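Local coordinates for fat acid-binding protein (PDB 3NYI), which belongs to the DegV family and carries a bound stearic acid, consistent with a role in binding fatty acids, at residues Asp136-Met141 against Gln150-Leu155; Met159-Ile164 against Val289-Glu294; Pro86-Thr91 against Cys120-Lys125. All coordinates share one frame; numbering follows the deposited sequence.

Contact 1: residues Asp136-Met141 against Gln150-Leu155; sequences DQFVRM and QAMSKL
The selenomethionine side chain of Met-141 reaches from helix 128-143 to the backbone of helix 148-161 at Ala-151. Its CB lies 4.2 Å from the methyl CB of Ala-151. CG is anti to the carbonyl carbon (chi1 -68°), and beyond it SE settles 3.8 Å from Ala-151 CA. The same SE meets the chain of Lys-154, whose CD is also 3.8 Å away; the two side chains cross obliquely, and the amino end of Lys-154 leads off. A bend at chi3 (-81°) places CE 4.0 Å from Ala-151 CB, near the carbonyl oxygen of that residue. Ala-151 CB is thus wedged between two side chains, for Phe-138 CE1 touches it at 3.8 Å. The Phe-138 ring also meets Met-152 SE, which approaches CE1 obliquely at 4.0 Å in a Met-aromatic contact, and Leu-155 CD1 lies 4.3 Å from ring atom CD1. Phe-148 and Leu-158 of helix 148-161 add to this packing around Phe-138 and Met-141 respectively. Over these short segments the helix directions differ by 151° and the axes approach to 10.2 Å: this is the apolar interface of an antiparallel helical hairpin, its two consecutive helices joined by a short connection.

Contact 2: residues Met159-Ile164 against Val289-Glu294; sequences MASARI and VIRKYE
Ser-161 OG takes the N-H of Arg-291 at 3.0 Å, tying the last turn of helix 148-161 to the end of strand 285-291. The hydroxyl sits between the backbone N and the carbonyl carbon (chi1 79°), and it also hydrogen-bonds to the carbonyl oxygen of Leu-158 within its own helix. Around this bond the packing is close: Ser-161 CB lies 3.4 Å from Arg-291 CG, and Ile-290 CG1 comes up to the same hydroxyl. The guanidinium of Arg-291 turns away toward Thr-295, which receives a bond from NE.

Ala-162 leaves the helix, its CA-H directed at Val-289 O and its methyl near Ile-290 CG1. One residue on, Arg-163 and Val-289 form an antiparallel hydrogen-bonded pair: Arg-163 N gives to Val-289 O at 3.1 Å, and Val-289 N gives to Arg-163 O at 2.9 Å. On the face these two residues share, Val-289 CG2 rests 4.0 Å from Arg-163 CB, with Tyr-227 of helix 213-231 against both side chains. The Arg-163 chain bends at chi2 (-67°), and its guanidinium folds back to the helix end. There NH1 bonds to Ala-160 O at 2.8 Å and to Ala-162 O at 2.9 Å, both acceptors lying in the guanidinium plane. An alanine here would probably leave Ala-160 O and Ala-162 O without this shared donor and the turn after the helix less firmly fixed.

Next along the chain, Ile-164 touches the bound stearic acid. The arrangement is a helix-to-strand junction at which strand 163-167 enters a mixed sheet beside its antiparallel neighbour 285-291.

Contact 3: residues Pro86-Thr91 against Cys120-Lys125; sequences PVVCFT and CVIDSK
A beta-alpha-beta unit brings strands 87-91 and 119-123 side by side as parallel neighbours, with helix 99-113 making the crossover between them. Val-88 pairs with Cys-120, Cys-89 with Val-121, Phe-90 with Ile-122 and Thr-91 with Asp-123, and the short strand axes differ by 19°. The backbone ladder runs from Cys-120 N to Val-87 O, Cys-89 N to Cys-120 O, Ile-122 N to Cys-89 O, at 2.7 Å, and Thr-91 N to Ile-122 O.

On the face that carries Val-88, Phe-90 and Ile-122, the isoleucine chain is the centre of the packing. Its CG1 stands anti to the carbonyl carbon (chi1 -61°), and CD1 beyond it meets Val-88 CG1 at 3.7 Å. The same methyl reaches Phe-90 CE1 at 3.7 Å and makes an off-centre CH-pi contact with that ring, 4.2 Å from Ile-122 CD1 to the centroid. The Phe-90 and Ile-122 side chains lie side by side and point the same way. Helix 148-161 covers this face through Met-152 and Leu-155, while Val-121 on the other face packs against helix 99-113.

Asp-123 OD1 accepts from Lys-125 N at 3.1 Å, an Asx turn, and its OD2 bonds to Thr-94. Ser-124 CB comes to the edge of the Phe-90 ring. The carbonyl oxygen of Thr-91 is gripped twice by Ser-124, from opposite faces of its plane: by OG at 2.7 Å and by the backbone N at 3.1 Å.

How the contacts relate
Along the chain contact 3 closes before contact 1 opens, and contact 1 closes before contact 2 opens, its last strand, 285-291, coming much later. The centre of contact 1 lies about 12 Å from that of contact 3 and about 11 Å from that of contact 2; contacts 2 and 3 are about 17 Å apart. The helical pair of contact 1 bridges two different sheets. Toward contact 3, Phe-138 packs edge-to-face with Phe-90. Toward contact 2, Gln-137 OE1 probably accepts from Tyr-293 N, and helix 148-161 is shared. Contacts 2 and 3 touch directly where Met-159 SE meets the backbone oxygens of Asp-123 and Ser-124. The helical pair thus stands between the sheet of contact 3 and the strand whose Ile-164 touches the stearic acid.

Contact 1: residues Asp136-Met141 against Gln150-Leu155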
# COMPACT_ATOMS: atom_id res chain seq x y z
N ASP A 136 -3.37 9.54 3.74
CA ASP A 136 -2.96 10.94 3.74
C ASP A 136 -4.06 11.91 3.28
O ASP A 136 -4.20 13.00 3.83
CB ASP A 136 -1.68 11.13 2.91
CG ASP A 136 -1.14 12.55 2.99
OD1 ASP A 136 -0.84 13.01 4.12
OD2 ASP A 136 -1.07 13.20 1.93
N GLN A 137 -4.87 11.51 2.30
CA GLN A 137 -6.01 12.36 1.94
C GLN A 137 -6.94 12.49 3.14
O GLN A 137 -7.45 13.57 3.42
CB GLN A 137 -6.76 11.82 0.72
CG GLN A 137 -6.02 12.04 -0.60
CD GLN A 137 -5.86 13.52 -0.93
OE1 GLN A 137 -6.82 14.28 -0.90
NE2 GLN A 137 -4.63 13.94 -1.23
N PHE A 138 -7.16 11.39 3.87
CA PHE A 138 -8.02 11.42 5.04
C PHE A 138 -7.42 12.30 6.13
O PHE A 138 -8.13 13.11 6.74
CB PHE A 138 -8.24 9.99 5.58
CG PHE A 138 -9.53 9.85 6.34
CD1 PHE A 138 -10.72 9.66 5.66
CD2 PHE A 138 -9.55 9.94 7.73
CE1 PHE A 138 -11.91 9.55 6.34
CE2 PHE A 138 -10.74 9.83 8.42
CZ PHE A 138 -11.92 9.63 7.73
N VAL A 139 -6.13 12.15 6.39
CA VAL A 139 -5.42 12.99 7.35
C VAL A 139 -5.56 14.47 6.97
O VAL A 139 -5.82 15.32 7.83
CB VAL A 139 -3.93 12.62 7.46
CG1 VAL A 139 -3.15 13.71 8.21
CG2 VAL A 139 -3.77 11.25 8.13
N ARG A 140 -5.40 14.76 5.69
CA ARG A 140 -5.56 16.13 5.18
C ARG A 140 -6.96 16.69 5.46
O ARG A 140 -7.11 17.80 5.97
CB ARG A 140 -5.28 16.21 3.69
CG ARG A 140 -3.83 15.99 3.31
CD ARG A 140 -3.69 15.92 1.79
NE ARG A 140 -2.32 15.62 1.39
CZ ARG A 140 -1.64 16.33 0.50
NH1 ARG A 140 -2.21 17.38 -0.09
NH2 ARG A 140 -0.39 15.99 0.19
N MSE A 141 -7.98 15.91 5.12
CA MSE A 141 -9.37 16.37 5.29
C MSE A 141 -9.69 16.73 6.72
O MSE A 141 -10.27 17.79 6.99
CB MSE A 141 -10.37 15.35 4.72
CG MSE A 141 -10.31 15.25 3.18
SE MSE A 141 -11.70 14.11 2.41
CE MSE A 141 -10.86 12.37 2.74
N GLN A 150 -18.21 14.49 6.22
CA GLN A 150 -17.79 15.16 4.99
C GLN A 150 -16.66 14.39 4.30
O GLN A 150 -16.61 14.31 3.08
CB GLN A 150 -17.36 16.59 5.27
CG GLN A 150 -18.47 17.46 5.85
CD GLN A 150 -17.99 18.84 6.22
OE1 GLN A 150 -16.96 19.01 6.87
NE2 GLN A 150 -18.75 19.86 5.81
N ALA A 151 -15.76 13.83 5.10
CA ALA A 151 -14.62 13.11 4.55
C ALA A 151 -15.09 11.80 3.94
O ALA A 151 -14.64 11.40 2.86
CB ALA A 151 -13.57 12.85 5.63
N MSE A 152 -16.01 11.12 4.63
CA MSE A 152 -16.49 9.83 4.15
C MSE A 152 -17.26 9.99 2.84
O MSE A 152 -17.25 9.10 2.01
CB MSE A 152 -17.36 9.14 5.21
CG MSE A 152 -16.58 8.66 6.43
SE MSE A 152 -15.21 7.34 5.94
CE MSE A 152 -16.39 6.11 5.02
N SER A 153 -17.90 11.14 2.65
CA SER A 153 -18.63 11.39 1.40
C SER A 153 -17.70 11.55 0.20
O SER A 153 -18.16 11.59 -0.95
CB SER A 153 -19.52 12.63 1.53
OG SER A 153 -18.75 13.81 1.36
N LYS A 154 -16.40 11.67 0.45
CA LYS A 154 -15.43 11.77 -0.65
C LYS A 154 -14.64 10.48 -0.84
O LYS A 154 -13.92 10.32 -1.83
CB LYS A 154 -14.48 12.94 -0.44
CG LYS A 154 -15.22 14.27 -0.29
CD LYS A 154 -14.26 15.43 -0.13
CE LYS A 154 -15.02 16.72 0.21
NZ LYS A 154 -16.08 17.02 -0.79
N LEU A 155 -14.77 9.57 0.12
CA LEU A 155 -13.95 8.36 0.12
C LEU A 155 -14.07 7.50 -1.15
O LEU A 155 -13.07 7.07 -1.70
CB LEU A 155 -14.26 7.51 1.35
CG LEU A 155 -13.16 6.52 1.70
CD1 LEU A 155 -11.96 7.28 2.28
CD2 LEU A 155 -13.69 5.49 2.68

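Contact 2: residues Met159-Ile164 against Val289-Glu294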
# COMPACT_ATOMS: atom_id res chain seq x y z
N MSE A 159 -10.93 6.57 -3.64
CA MSE A 159 -10.48 5.21 -3.87
C MSE A 159 -10.52 4.82 -5.35
O MSE A 159 -9.61 4.17 -5.86
CB MSE A 159 -11.30 4.23 -3.04
CG MSE A 159 -11.09 4.40 -1.54
SE MSE A 159 -12.01 2.95 -0.57
CE MSE A 159 -13.85 3.31 -1.12
N ALA A 160 -11.59 5.22 -6.03
CA ALA A 160 -11.73 4.93 -7.47
C ALA A 160 -10.63 5.59 -8.32
O ALA A 160 -10.26 5.08 -9.38
CB ALA A 160 -13.11 5.35 -7.96
N SER A 161 -10.11 6.72 -7.84
CA SER A 161 -9.14 7.50 -8.61
C SER A 161 -7.73 6.99 -8.41
O SER A 161 -6.84 7.28 -9.22
CB SER A 161 -9.19 8.98 -8.22
OG SER A 161 -8.48 9.20 -6.99
N ALA A 162 -7.50 6.23 -7.33
CA ALA A 162 -6.15 5.78 -7.02
C ALA A 162 -5.60 4.81 -8.05
O ALA A 162 -6.33 3.93 -8.54
CB ALA A 162 -6.10 5.13 -5.58
N ARG A 163 -4.31 4.93 -8.37
CA ARG A 163 -3.65 3.96 -9.25
C ARG A 163 -2.23 3.70 -8.77
O ARG A 163 -1.55 4.62 -8.32
CB ARG A 163 -3.51 4.49 -10.68
CG ARG A 163 -4.80 4.73 -11.45
CD ARG A 163 -5.51 3.40 -11.74
NE ARG A 163 -6.66 3.62 -12.62
CZ ARG A 163 -7.85 3.99 -12.20
NH1 ARG A 163 -8.07 4.18 -10.90
NH2 ARG A 163 -8.83 4.18 -13.07
N ILE A 164 -1.76 2.46 -8.91
CA ILE A 164 -0.33 2.21 -8.85
C ILE A 164 0.12 1.76 -10.22
O ILE A 164 -0.52 0.91 -10.83
CB ILE A 164 0.08 1.09 -7.84
CG1 ILE A 164 -0.55 1.31 -6.47
CG2 ILE A 164 1.61 1.05 -7.73
CD1 ILE A 164 -0.19 0.20 -5.43
N VAL A 289 -0.79 7.35 -7.58
CA VAL A 289 -1.42 8.65 -7.72
C VAL A 289 -2.80 8.58 -7.09
O VAL A 289 -3.38 7.49 -6.98
CB VAL A 289 -1.56 9.09 -9.21
CG1 VAL A 289 -0.24 8.93 -9.92
CG2 VAL A 289 -2.67 8.28 -9.91
N ILE A 290 -3.31 9.72 -6.67
CA ILE A 290 -4.67 9.79 -6.16
C ILE A 290 -5.18 11.19 -6.35
O ILE A 290 -4.39 12.14 -6.40
CB ILE A 290 -4.74 9.39 -4.65
CG1 ILE A 290 -6.17 9.03 -4.24
CG2 ILE A 290 -4.21 10.53 -3.79
CD1 ILE A 290 -6.27 8.33 -2.83
N ARG A 291 -6.50 11.34 -6.46
CA ARG A 291 -7.09 12.67 -6.65
C ARG A 291 -6.94 13.48 -5.37
O ARG A 291 -7.01 12.93 -4.28
CB ARG A 291 -8.59 12.57 -6.98
CG ARG A 291 -8.92 12.34 -8.44
CD ARG A 291 -8.62 13.57 -9.26
NE ARG A 291 -9.53 14.66 -8.96
CZ ARG A 291 -10.65 14.91 -9.63
NH1 ARG A 291 -11.02 14.14 -10.65
NH2 ARG A 291 -11.41 15.94 -9.28
N LYS A 292 -6.72 14.78 -5.51
CA LYS A 292 -6.77 15.67 -4.35
C LYS A 292 -8.22 15.85 -3.94
O LYS A 292 -9.05 16.25 -4.76
CB LYS A 292 -6.17 17.04 -4.66
CG LYS A 292 -4.78 17.02 -5.25
CD LYS A 292 -4.55 18.34 -5.99
CE LYS A 292 -3.10 18.58 -6.33
NZ LYS A 292 -2.92 19.94 -6.91
N TYR A 293 -8.55 15.56 -2.68
CA TYR A 293 -9.94 15.64 -2.25
C TYR A 293 -10.60 17.00 -2.58
O TYR A 293 -11.79 17.05 -2.86
CB TYR A 293 -10.10 15.33 -0.76
CG TYR A 293 -9.87 16.52 0.15
CD1 TYR A 293 -10.92 17.37 0.47
CD2 TYR A 293 -8.61 16.79 0.67
CE1 TYR A 293 -10.72 18.47 1.29
CE2 TYR A 293 -8.40 17.88 1.49
CZ TYR A 293 -9.46 18.72 1.80
OH TYR A 293 -9.25 19.80 2.62
N GLU A 294 -9.81 18.07 -2.54
CA GLU A 294 -10.32 19.44 -2.78
C GLU A 294 -10.98 19.59 -4.14
O GLU A 294 -11.80 20.49 -4.35
CB GLU A 294 -9.19 20.47 -2.72
CG GLU A 294 -8.50 20.59 -1.39
CD GLU A 294 -7.24 19.75 -1.32
OE1 GLU A 294 -7.21 18.68 -1.96
OE2 GLU A 294 -6.29 20.17 -0.63

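Contact 3: residues Pro86-Thr91 against Cys120-Lys125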
# COMPACT_ATOMS: atom_id res chain seq x y z
N PRO A 86 -12.87 8.20 18.96
CA PRO A 86 -13.44 7.51 17.80
C PRO A 86 -12.27 6.95 16.98
O PRO A 86 -11.20 7.55 16.96
CB PRO A 86 -14.13 8.63 17.01
CG PRO A 86 -14.13 9.82 17.89
CD PRO A 86 -12.98 9.66 18.83
N VAL A 87 -12.46 5.81 16.33
CA VAL A 87 -11.37 5.16 15.61
C VAL A 87 -11.70 4.99 14.13
O VAL A 87 -12.81 4.61 13.78
CB VAL A 87 -11.08 3.75 16.21
CG1 VAL A 87 -10.10 2.99 15.32
CG2 VAL A 87 -10.56 3.87 17.62
N VAL A 88 -10.74 5.30 13.27
CA VAL A 88 -10.88 4.97 11.86
C VAL A 88 -9.72 4.11 11.41
O VAL A 88 -8.57 4.49 11.54
CB VAL A 88 -10.90 6.25 10.97
CG1 VAL A 88 -11.22 5.86 9.55
CG2 VAL A 88 -11.93 7.23 11.49
N CYS A 89 -10.04 2.94 10.85
CA CYS A 89 -9.02 1.95 10.55
C CYS A 89 -8.99 1.55 9.07
O CYS A 89 -10.00 1.08 8.55
CB CYS A 89 -9.26 0.71 11.42
SG CYS A 89 -8.10 -0.63 11.14
N PHE A 90 -7.85 1.74 8.41
CA PHE A 90 -7.68 1.37 6.99
C PHE A 90 -6.92 0.06 6.84
O PHE A 90 -5.95 -0.19 7.55
CB PHE A 90 -6.89 2.44 6.24
CG PHE A 90 -7.57 3.76 6.17
CD1 PHE A 90 -8.29 4.12 5.04
CD2 PHE A 90 -7.48 4.66 7.23
CE1 PHE A 90 -8.93 5.35 4.97
CE2 PHE A 90 -8.10 5.90 7.17
CZ PHE A 90 -8.83 6.24 6.03
N THR A 91 -7.34 -0.77 5.90
CA THR A 91 -6.64 -2.02 5.66
C THR A 91 -6.31 -2.14 4.19
O THR A 91 -6.88 -1.44 3.34
CB THR A 91 -7.49 -3.26 6.04
OG1 THR A 91 -8.57 -3.40 5.12
CG2 THR A 91 -8.05 -3.12 7.43
N CYS A 120 -14.75 2.79 12.87
CA CYS A 120 -15.04 2.67 11.45
C CYS A 120 -13.91 1.91 10.75
O CYS A 120 -12.75 2.32 10.80
CB CYS A 120 -15.20 4.07 10.84
SG CYS A 120 -15.33 4.05 9.04
N VAL A 121 -14.23 0.78 10.12
CA VAL A 121 -13.21 -0.03 9.45
C VAL A 121 -13.38 0.14 7.95
O VAL A 121 -14.48 -0.03 7.42
CB VAL A 121 -13.31 -1.53 9.83
CG1 VAL A 121 -12.29 -2.37 9.05
CG2 VAL A 121 -13.10 -1.70 11.33
N ILE A 122 -12.30 0.51 7.27
CA ILE A 122 -12.35 0.77 5.84
C ILE A 122 -11.45 -0.17 5.04
O ILE A 122 -10.23 -0.21 5.26
CB ILE A 122 -11.93 2.22 5.54
CG1 ILE A 122 -12.88 3.22 6.22
CG2 ILE A 122 -11.83 2.45 4.02
CD1 ILE A 122 -12.34 4.63 6.25
N ASP A 123 -12.05 -0.90 4.11
CA ASP A 123 -11.31 -1.59 3.05
C ASP A 123 -10.77 -0.53 2.09
O ASP A 123 -11.51 0.00 1.26
CB ASP A 123 -12.27 -2.53 2.30
CG ASP A 123 -11.64 -3.18 1.06
OD1 ASP A 123 -10.41 -3.13 0.87
OD2 ASP A 123 -12.41 -3.76 0.26
N SER A 124 -9.50 -0.19 2.21
CA SER A 124 -8.94 0.90 1.40
C SER A 124 -9.03 0.66 -0.11
O SER A 124 -9.04 1.61 -0.88
CB SER A 124 -7.48 1.16 1.78
OG SER A 124 -6.61 0.20 1.18
N LYS A 125 -9.10 -0.62 -0.50
CA LYS A 125 -8.99 -1.06 -1.89
C LYS A 125 -7.63 -0.74 -2.49
O LYS A 125 -7.45 -0.80 -3.70
CB LYS A 125 -10.12 -0.47 -2.78
CG LYS A 125 -11.51 -0.69 -2.21
CD LYS A 125 -12.62 -0.28 -3.18
CE LYS A 125 -12.67 -1.21 -4.38
NZ LYS A 125 -13.84 -0.90 -5.28